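Local coordinates for protein malate dehydrogenase (PDB 4BGV) that probably catalyses the reversible, NAD-dependent oxidation of (S)-malate to oxaloacetate, a step of the tricarboxylic acid cycle, at residues S3-I8 against V78-A83; I8-V13 against I31-D36. All coordinates share one frame; numbering follows the deposited sequence.

Interaction 1 (S3-I8 against V78-A83); sequences SKISVI and VIVVTA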
loop_
_atom_site.group_PDB
_atom_site.type_symbol
_atom_site.label_atom_id
_atom_site.label_comp_id
_atom_site.label_asym_id
_atom_site.label_seq_id
_atom_site.Cartn_x
_atom_site.Cartn_y
_atom_site.Cartn_z
ATOM N N SER A 3 5.486 -4.027 -17.547
ATOM C CA SER A 3 6.698 -4.824 -17.637
ATOM C C SER A 3 6.356 -6.274 -17.375
ATOM O O SER A 3 5.319 -6.585 -16.781
ATOM C CB SER A 3 7.750 -4.356 -16.634
ATOM O OG SER A 3 8.295 -3.105 -17.027
ATOM N N LYS A 4 7.245 -7.149 -17.820
ATOM C CA LYS A 4 7.051 -8.580 -17.714
ATOM C C LYS A 4 8.223 -9.175 -16.949
ATOM O O LYS A 4 9.389 -8.876 -17.236
ATOM C CB LYS A 4 6.965 -9.182 -19.114
ATOM C CG LYS A 4 6.948 -10.703 -19.149
ATOM C CD LYS A 4 6.718 -11.158 -20.587
ATOM C CE LYS A 4 6.559 -12.665 -20.703
ATOM N NZ LYS A 4 6.377 -13.046 -22.152
ATOM N N ILE A 5 7.915 -9.992 -15.958
ATOM C CA ILE A 5 8.945 -10.673 -15.187
ATOM C C ILE A 5 8.708 -12.169 -15.328
ATOM O O ILE A 5 7.579 -12.640 -15.139
ATOM C CB ILE A 5 8.889 -10.274 -13.696
ATOM C CG1 ILE A 5 9.032 -8.754 -13.533
ATOM C CG2 ILE A 5 9.956 -11.008 -12.877
ATOM C CD1 ILE A 5 7.692 -8.036 -13.281
ATOM N N SER A 6 9.756 -12.905 -15.677
ATOM C CA SER A 6 9.692 -14.353 -15.694
ATOM C C SER A 6 10.389 -14.865 -14.446
ATOM O O SER A 6 11.456 -14.369 -14.093
ATOM C CB SER A 6 10.379 -14.925 -16.940
ATOM O OG SER A 6 9.619 -14.651 -18.110
ATOM N N VAL A 7 9.775 -15.849 -13.793
ATOM C CA VAL A 7 10.363 -16.526 -12.640
ATOM C C VAL A 7 10.586 -18.001 -12.972
ATOM O O VAL A 7 9.633 -18.753 -13.209
ATOM C CB VAL A 7 9.446 -16.389 -11.404
ATOM C CG1 VAL A 7 9.998 -17.146 -10.214
ATOM C CG2 VAL A 7 9.235 -14.904 -11.061
ATOM N N ILE A 8 11.853 -18.405 -13.012
ATOM C CA ILE A 8 12.203 -19.787 -13.310
ATOM C C ILE A 8 12.301 -20.540 -11.982
ATOM O O ILE A 8 13.140 -20.219 -11.133
ATOM C CB ILE A 8 13.516 -19.861 -14.113
ATOM C CG1 ILE A 8 13.394 -19.075 -15.423
ATOM C CG2 ILE A 8 13.900 -21.318 -14.399
ATOM C CD1 ILE A 8 14.672 -19.116 -16.278
ATOM N N VAL A 78 12.877 -8.641 -16.693
ATOM C CA VAL A 78 13.694 -9.324 -15.699
ATOM C C VAL A 78 13.331 -10.797 -15.675
ATOM O O VAL A 78 12.161 -11.154 -15.791
ATOM C CB VAL A 78 13.500 -8.721 -14.284
ATOM C CG1 VAL A 78 14.238 -9.548 -13.224
ATOM C CG2 VAL A 78 13.975 -7.266 -14.272
ATOM N N ILE A 79 14.351 -11.645 -15.570
ATOM C CA ILE A 79 14.159 -13.065 -15.308
ATOM C C ILE A 79 14.797 -13.396 -13.960
ATOM O O ILE A 79 15.957 -13.060 -13.716
ATOM C CB ILE A 79 14.836 -13.915 -16.393
ATOM C CG1 ILE A 79 14.222 -13.586 -17.755
ATOM C CG2 ILE A 79 14.725 -15.426 -16.077
ATOM C CD1 ILE A 79 14.918 -14.278 -18.928
ATOM N N VAL A 80 14.032 -14.042 -13.091
ATOM C CA VAL A 80 14.503 -14.428 -11.773
ATOM C C VAL A 80 14.794 -15.928 -11.804
ATOM O O VAL A 80 13.899 -16.735 -12.078
ATOM C CB VAL A 80 13.415 -14.153 -10.703
ATOM C CG1 VAL A 80 13.938 -14.498 -9.317
ATOM C CG2 VAL A 80 12.964 -12.695 -10.761
ATOM N N VAL A 81 16.039 -16.306 -11.530
ATOM C CA VAL A 81 16.419 -17.714 -11.572
ATOM C C VAL A 81 16.416 -18.337 -10.173
ATOM O O VAL A 81 17.290 -18.042 -9.353
ATOM C CB VAL A 81 17.803 -17.892 -12.245
ATOM C CG1 VAL A 81 18.199 -19.379 -12.321
ATOM C CG2 VAL A 81 17.792 -17.274 -13.643
ATOM N N THR A 82 15.437 -19.199 -9.898
ATOM C CA THR A 82 15.358 -19.868 -8.600
ATOM C C THR A 82 15.389 -21.376 -8.774
ATOM O O THR A 82 15.056 -22.112 -7.859
ATOM C CB THR A 82 14.060 -19.532 -7.834
ATOM O OG1 THR A 82 12.956 -20.246 -8.412
ATOM C CG2 THR A 82 13.766 -18.052 -7.886
ATOM N N ALA A 83 15.785 -21.826 -9.955
ATOM C CA ALA A 83 15.859 -23.245 -10.242
ATOM C C ALA A 83 17.109 -23.789 -9.559
ATOM O O ALA A 83 18.054 -23.054 -9.314
ATOM C CB ALA A 83 15.920 -23.471 -11.745
#
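I8 and I79 meet on one face of the sheet, where strand 4-8 lies parallel to strand 78-81. Every carbon of the I8 side chain has a neighbour in 78-83. Its CB sits 3.7 Å from V80 O. CG1 is anti to the carbonyl carbon (chi1 -58°) and reaches I79 CG2. CD1 runs on and presses on the same methyl, with I8 CD1 3.7 Å from I79 CG2. The other branch, I8 CG2, heads toward the strand end and packs 4.0 Å from A83 CB. Helix 93-114 covers this face, with V107 on I8 and I111 on I79. S6 lies on this face too, and its OG is hydrogen-bonded to S76 OG, just ahead of strand 78-81.

The two strands are the central pair of the parallel Rossmann sheet of the NAD-binding domain. The sheet order reverses here, as strand 28-33 flanks 4-8 and strand 119-122 flanks 78-81. The backbone bonds form a parallel ladder: S6 pairs with V78 through its N and with V80 through its O, and V80 O takes I8 N at 2.8 Å.

On the opposite face, I5 and V80 lie side by side and point the same way, with I5 CG2 4.0 Å from V80 CG2. V242 of helix 232-246 covers V80 there.

Past the strand end, T82 grips I8 O twice. T82 N donates to it at 2.8 Å. The hydroxyl T82 OG1 donates to I8 O at 2.7 Å, tilted 26° from the carbonyl plane. OG1 lies between the backbone N and the carbonyl carbon (chi1 75°), which turns it toward this oxygen.

Interaction 2 (I8-V13 against I31-D36); sequences IGAGAV and IFDIVD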
loop_
_atom_site.group_PDB
_atom_site.type_symbol
_atom_site.label_atom_id
_atom_site.label_comp_id
_atom_site.label_asym_id
_atom_site.label_seq_id
_atom_site.Cartn_x
_atom_site.Cartn_y
_atom_site.Cartn_z
ATOM N N ILE A 8 11.853 -18.405 -13.012
ATOM C CA ILE A 8 12.203 -19.787 -13.310
ATOM C C ILE A 8 12.301 -20.540 -11.982
ATOM O O ILE A 8 13.140 -20.219 -11.133
ATOM C CB ILE A 8 13.516 -19.861 -14.113
ATOM C CG1 ILE A 8 13.394 -19.075 -15.423
ATOM C CG2 ILE A 8 13.900 -21.318 -14.399
ATOM C CD1 ILE A 8 14.672 -19.116 -16.278
ATOM N N GLY A 9 11.416 -21.513 -11.796
ATOM C CA GLY A 9 11.303 -22.246 -10.541
ATOM C C GLY A 9 10.000 -21.864 -9.857
ATOM O O GLY A 9 9.764 -20.687 -9.571
ATOM N N ALA A 10 9.144 -22.852 -9.616
ATOM C CA ALA A 10 7.849 -22.603 -8.988
ATOM C C ALA A 10 7.717 -23.271 -7.619
ATOM O O ALA A 10 6.612 -23.499 -7.141
ATOM C CB ALA A 10 6.713 -23.037 -9.919
ATOM N N GLY A 11 8.850 -23.564 -6.985
ATOM C CA GLY A 11 8.855 -24.059 -5.619
ATOM C C GLY A 11 8.576 -22.911 -4.659
ATOM O O GLY A 11 8.127 -21.846 -5.077
ATOM N N ALA A 12 8.854 -23.116 -3.376
ATOM C CA ALA A 12 8.514 -22.114 -2.360
ATOM C C ALA A 12 9.115 -20.742 -2.666
ATOM O O ALA A 12 8.442 -19.729 -2.571
ATOM C CB ALA A 12 8.966 -22.591 -0.961
ATOM N N VAL A 13 10.389 -20.700 -3.027
ATOM C CA VAL A 13 10.998 -19.387 -3.258
ATOM C C VAL A 13 10.429 -18.712 -4.502
ATOM O O VAL A 13 10.013 -17.565 -4.447
ATOM C CB VAL A 13 12.550 -19.448 -3.300
ATOM C CG1 VAL A 13 13.137 -18.086 -3.703
ATOM C CG2 VAL A 13 13.080 -19.845 -1.929
ATOM N N ILE A 31 5.552 -17.768 -14.759
ATOM C CA ILE A 31 6.275 -18.703 -13.890
ATOM C C ILE A 31 6.589 -19.959 -14.691
ATOM O O ILE A 31 5.766 -20.406 -15.492
ATOM C CB ILE A 31 5.445 -19.089 -12.629
ATOM C CG1 ILE A 31 4.846 -17.842 -11.965
ATOM C CG2 ILE A 31 6.294 -19.864 -11.615
ATOM C CD1 ILE A 31 3.953 -18.173 -10.792
ATOM N N PHE A 32 7.784 -20.515 -14.481
ATOM C CA PHE A 32 8.238 -21.707 -15.205
ATOM C C PHE A 32 8.769 -22.773 -14.247
ATOM O O PHE A 32 9.469 -22.462 -13.285
ATOM C CB PHE A 32 9.340 -21.336 -16.213
ATOM C CG PHE A 32 8.905 -20.310 -17.226
ATOM C CD1 PHE A 32 8.883 -18.952 -16.900
ATOM C CD2 PHE A 32 8.490 -20.703 -18.491
ATOM C CE1 PHE A 32 8.449 -18.004 -17.822
ATOM C CE2 PHE A 32 8.071 -19.767 -19.427
ATOM C CZ PHE A 32 8.047 -18.410 -19.093
ATOM N N ASP A 33 8.436 -24.032 -14.522
ATOM C CA ASP A 33 8.946 -25.145 -13.737
ATOM C C ASP A 33 8.875 -26.434 -14.545
ATOM O O ASP A 33 7.932 -26.664 -15.311
ATOM C CB ASP A 33 8.188 -25.316 -12.416
ATOM C CG ASP A 33 9.007 -26.083 -11.375
ATOM O OD1 ASP A 33 9.088 -27.323 -11.478
ATOM O OD2 ASP A 33 9.612 -25.447 -10.483
ATOM N N ILE A 34 9.883 -27.279 -14.354
ATOM C CA ILE A 34 9.984 -28.530 -15.077
ATOM C C ILE A 34 8.951 -29.554 -14.598
ATOM O O ILE A 34 8.634 -30.504 -15.315
ATOM C CB ILE A 34 11.416 -29.122 -14.932
ATOM C CG1 ILE A 34 11.629 -30.294 -15.889
ATOM C CG2 ILE A 34 11.685 -29.532 -13.494
ATOM C CD1 ILE A 34 12.478 -29.941 -17.094
ATOM N N VAL A 35 8.413 -29.354 -13.398
ATOM C CA VAL A 35 7.410 -30.269 -12.858
ATOM C C VAL A 35 6.026 -29.972 -13.432
ATOM O O VAL A 35 5.514 -28.877 -13.276
ATOM C CB VAL A 35 7.356 -30.193 -11.325
ATOM C CG1 VAL A 35 6.224 -31.061 -10.780
ATOM C CG2 VAL A 35 8.693 -30.627 -10.738
ATOM N N ASP A 36 5.419 -30.961 -14.088
ATOM C CA ASP A 36 4.138 -30.742 -14.759
ATOM C C ASP A 36 3.056 -30.269 -13.784
ATOM O O ASP A 36 2.854 -30.858 -12.722
ATOM C CB ASP A 36 3.681 -31.999 -15.502
ATOM C CG ASP A 36 2.454 -31.749 -16.367
ATOM O OD1 ASP A 36 2.404 -30.705 -17.060
ATOM O OD2 ASP A 36 1.535 -32.592 -16.340
#
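A10 and D33 meet where the turn after strand 4-8 passes the end of strand 28-33. The carboxylate of D33 takes the backbone N-H of A10 on OD2. The bond from A10 N to D33 OD2 is 2.8 Å and nearly straight, at 171°. It uses the anti lone pair, the one away from OD1. The methyl of A10 lies alongside the stem of this carboxylate, with A10 CB 3.7 Å from D33 CB. On another side it meets I31, where A10 CB is 3.6 Å from I31 CG2. One residue earlier, G9 N donates to F32 O at 2.6 Å, so the strand pairing carries on to the start of the turn.

The carboxylate is itself held in place. CG of D33 is anti to the backbone N (chi1 -158°), which swings the carboxylate over to the turn. D33 OD1 accepts from V35 N at 2.9 Å, again through the anti lone pair. This closes an Asx turn, and the two bonds together fix the carboxylate's rotation. The positive phi of G9 (110°) would jam a CB against the carbonyl oxygen of I8. G11 is the N-cap of helix 12-23.

Further out, L38 and A39 of helix 38-47 cover A10, and L38 also touches D33. K42 of that helix bonds to A10 O. The ring of F32 meets that of F62 on the neighbouring strand.

G9, G11 and G14 form the Rossmann glycine motif, and G9 to G14 and D33 probably bind NAD, as in relatives. An acidic residue at this strand end classically takes the adenosine ribose hydroxyls of NAD. The D33 carboxylate braces the glycine-rich turn, and it probably also presents acceptor oxygens to the cofactor.

Interactions 1 and 2 are neighbours in the parallel sheet of the NAD-binding domain, with centres 10 Å apart. They share I8, the last residue of strand 4-8. That strand lies between 78-81, its partner in interaction 1, and 28-33, its partner in interaction 2. V7 O and F32 N probably form a hydrogen bond between the two contacts. Along the chain, interaction 2 closes the first beta-alpha-beta unit through helix 12-23. It is nested inside the longer loop closed by interaction 1. T82 OG1 packs 3.4 Å from G9 CA. The carboxyl ends of the strands thus bring the T82 end of interaction 1 and the turn of interaction 2 together at the probable NAD site.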